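Long-range contact in peroxisomal acyl-coenzyme A oxidase 1 (Arabidopsis thaliana, PDB 1W07), which oxidises long- and medium-chain acyl-CoAs to 2-trans-enoyl-CoAs with FAD, passing the electrons to oxygen to give hydrogen peroxide in peroxisomal beta-oxidation: residues B[109-118]-B[252-260]. The protein carries 1 engineered substitution. Sequence-based numbering, arbitrary orientation.
Sequences AIKGQGTEEQ and DQMLMRLSK
Gln118 OE1 is gripped by two backbone N-H groups, Met256 N at 3.0 Å and Thr115 N at 2.7 Å, both in its carbonyl plane on lone pairs. The contact joins the N-terminal helical domain of the acyl-CoA dehydrogenase fold, at the turn between helices 98-113 and 116-128, to a loop of the middle beta-domain, and illustrates how one primary amide can knit two domains together. Gln118 NE2 donates twice, to Met254 O at 2.7 Å and Asp252 O at 2.9 Å, each acceptor near the amide plane, though the nitrogen stands above both carbonyl planes. With both ends occupied, the group is fixed against rotation. A leucine here would probably leave the carbonyls of Asp252 and Met254 and the N-H groups of Met256 and Thr115 without their mates. Beside the Gln118 amide, Leu255 CD1 packs on Gln113 CB at 3.6 Å, while Gln113 OE1 is hydrogen-bonded with the Tyr189 hydroxyl. Thr115 OG1 lies 2.7 Å from Met256 O, with Gln118 OE1 as a second possible acceptor; Lys260 NZ donates to Met256 O. Arg257, extended, runs past the end of helix 98-113, where NH1 donates almost straight (171°) to Gly112 O at 2.8 Å, with that oxygen in the guanidinium plane.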
# COMPACT_ATOMS: atom_id res chain seq x y z
N ALA B 109 5.44 27.41 15.89
CA ALA B 109 6.42 27.14 16.93
C ALA B 109 6.84 28.41 17.65
O ALA B 109 6.90 28.44 18.88
CB ALA B 109 7.64 26.44 16.35
N ILE B 110 7.15 29.45 16.88
CA ILE B 110 7.56 30.72 17.44
C ILE B 110 6.41 31.37 18.21
O ILE B 110 6.65 32.01 19.23
CB ILE B 110 8.02 31.70 16.34
CG1 ILE B 110 9.11 31.04 15.49
CG2 ILE B 110 8.56 32.98 16.96
CD1 ILE B 110 9.45 31.83 14.26
N LYS B 111 5.18 31.21 17.73
CA LYS B 111 4.00 31.76 18.39
C LYS B 111 3.72 31.11 19.75
O LYS B 111 3.40 31.80 20.73
CB LYS B 111 2.75 31.60 17.52
CG LYS B 111 2.65 32.56 16.36
CD LYS B 111 1.32 32.40 15.62
CE LYS B 111 1.22 33.34 14.43
NZ LYS B 111 -0.04 33.15 13.64
N GLY B 112 3.81 29.79 19.82
CA GLY B 112 3.53 29.12 21.07
C GLY B 112 4.69 28.97 22.03
O GLY B 112 4.48 28.74 23.22
N GLN B 113 5.92 29.11 21.53
CA GLN B 113 7.10 28.94 22.37
C GLN B 113 7.93 30.21 22.51
O GLN B 113 8.81 30.30 23.37
CB GLN B 113 7.96 27.81 21.81
CG GLN B 113 7.36 26.42 22.00
CD GLN B 113 7.88 25.41 20.99
OE1 GLN B 113 9.08 25.34 20.73
NE2 GLN B 113 6.98 24.62 20.43
N GLY B 114 7.65 31.19 21.67
CA GLY B 114 8.40 32.43 21.74
C GLY B 114 7.80 33.43 22.71
O GLY B 114 6.61 33.39 23.02
N THR B 115 8.64 34.33 23.20
CA THR B 115 8.19 35.37 24.12
C THR B 115 7.49 36.46 23.32
O THR B 115 7.65 36.54 22.10
CB THR B 115 9.38 35.98 24.88
OG1 THR B 115 10.12 34.93 25.52
CG2 THR B 115 8.88 36.94 25.94
N GLU B 116 6.73 37.31 24.00
CA GLU B 116 6.02 38.39 23.34
C GLU B 116 6.99 39.23 22.52
O GLU B 116 6.67 39.65 21.41
CB GLU B 116 5.30 39.27 24.37
N GLU B 117 8.18 39.46 23.06
CA GLU B 117 9.20 40.25 22.38
C GLU B 117 9.83 39.47 21.23
O GLU B 117 10.26 40.06 20.23
CB GLU B 117 10.27 40.70 23.37
N GLN B 118 9.89 38.15 21.38
CA GLN B 118 10.46 37.30 20.34
C GLN B 118 9.48 37.15 19.18
O GLN B 118 9.88 37.16 18.03
CB GLN B 118 10.78 35.91 20.92
CG GLN B 118 11.89 35.92 21.95
CD GLN B 118 12.16 34.54 22.51
OE1 GLN B 118 11.26 33.87 23.00
NE2 GLN B 118 13.42 34.12 22.44
N ASP B 252 19.37 35.18 23.34
CA ASP B 252 17.98 35.57 23.18
C ASP B 252 17.29 34.86 22.01
O ASP B 252 16.11 35.09 21.77
CB ASP B 252 17.88 37.09 23.01
CG ASP B 252 18.34 37.56 21.66
OD1 ASP B 252 19.37 37.04 21.16
OD2 ASP B 252 17.69 38.45 21.09
N GLN B 253 18.02 34.01 21.29
CA GLN B 253 17.42 33.29 20.18
C GLN B 253 16.82 31.96 20.65
O GLN B 253 16.34 31.15 19.85
CB GLN B 253 18.44 33.08 19.05
CG GLN B 253 18.29 34.10 17.92
CD GLN B 253 19.33 33.96 16.82
OE1 GLN B 253 19.54 32.87 16.29
NE2 GLN B 253 19.98 35.06 16.48
N MET B 254 16.83 31.76 21.96
CA MET B 254 16.24 30.58 22.56
C MET B 254 14.79 30.93 22.86
O MET B 254 14.53 31.91 23.55
CB MET B 254 16.94 30.22 23.87
CG MET B 254 16.27 29.07 24.62
SD MET B 254 16.74 28.93 26.37
CE MET B 254 15.24 28.38 27.09
N LEU B 255 13.86 30.14 22.34
CA LEU B 255 12.44 30.41 22.59
C LEU B 255 12.25 30.34 24.10
O LEU B 255 12.38 29.27 24.70
CB LEU B 255 11.57 29.36 21.88
CG LEU B 255 11.71 29.32 20.35
CD1 LEU B 255 10.85 28.21 19.76
CD2 LEU B 255 11.30 30.67 19.78
N MET B 256 11.96 31.48 24.72
CA MET B 256 11.80 31.52 26.17
C MET B 256 10.43 31.98 26.67
O MET B 256 10.34 32.95 27.41
CB MET B 256 12.90 32.40 26.78
CG MET B 256 14.32 31.91 26.50
SD MET B 256 15.59 32.63 27.57
CE MET B 256 16.80 33.17 26.40
N ARG B 257 9.38 31.27 26.28
CA ARG B 257 8.04 31.62 26.74
C ARG B 257 7.73 30.85 28.02
O ARG B 257 7.09 31.37 28.93
CB ARG B 257 6.98 31.25 25.71
CG ARG B 257 5.57 31.57 26.18
CD ARG B 257 4.52 30.88 25.32
NE ARG B 257 3.17 31.12 25.83
CZ ARG B 257 2.07 30.51 25.39
NH1 ARG B 257 2.15 29.61 24.41
NH2 ARG B 257 0.90 30.78 25.93
N LEU B 258 8.19 29.60 28.08
CA LEU B 258 7.95 28.76 29.25
C LEU B 258 9.22 28.46 30.02
O LEU B 258 9.17 27.91 31.12
CB LEU B 258 7.32 27.43 28.82
CG LEU B 258 6.17 27.49 27.81
CD1 LEU B 258 5.46 26.15 27.82
CD2 LEU B 258 5.21 28.62 28.18
N SER B 259 10.37 28.80 29.44
CA SER B 259 11.65 28.55 30.09
C SER B 259 12.65 29.65 29.73
O SER B 259 12.86 29.94 28.55
CB SER B 259 12.22 27.20 29.64
OG SER B 259 11.33 26.13 29.88
N LYS B 260 13.26 30.24 30.75
CA LYS B 260 14.23 31.31 30.53
C LYS B 260 15.63 30.87 30.96
O LYS B 260 15.80 29.92 31.71
CB LYS B 260 13.85 32.56 31.32
CG LYS B 260 12.69 33.38 30.76
CD LYS B 260 11.34 32.75 31.05
CE LYS B 260 10.22 33.79 31.02
NZ LYS B 260 10.15 34.55 29.74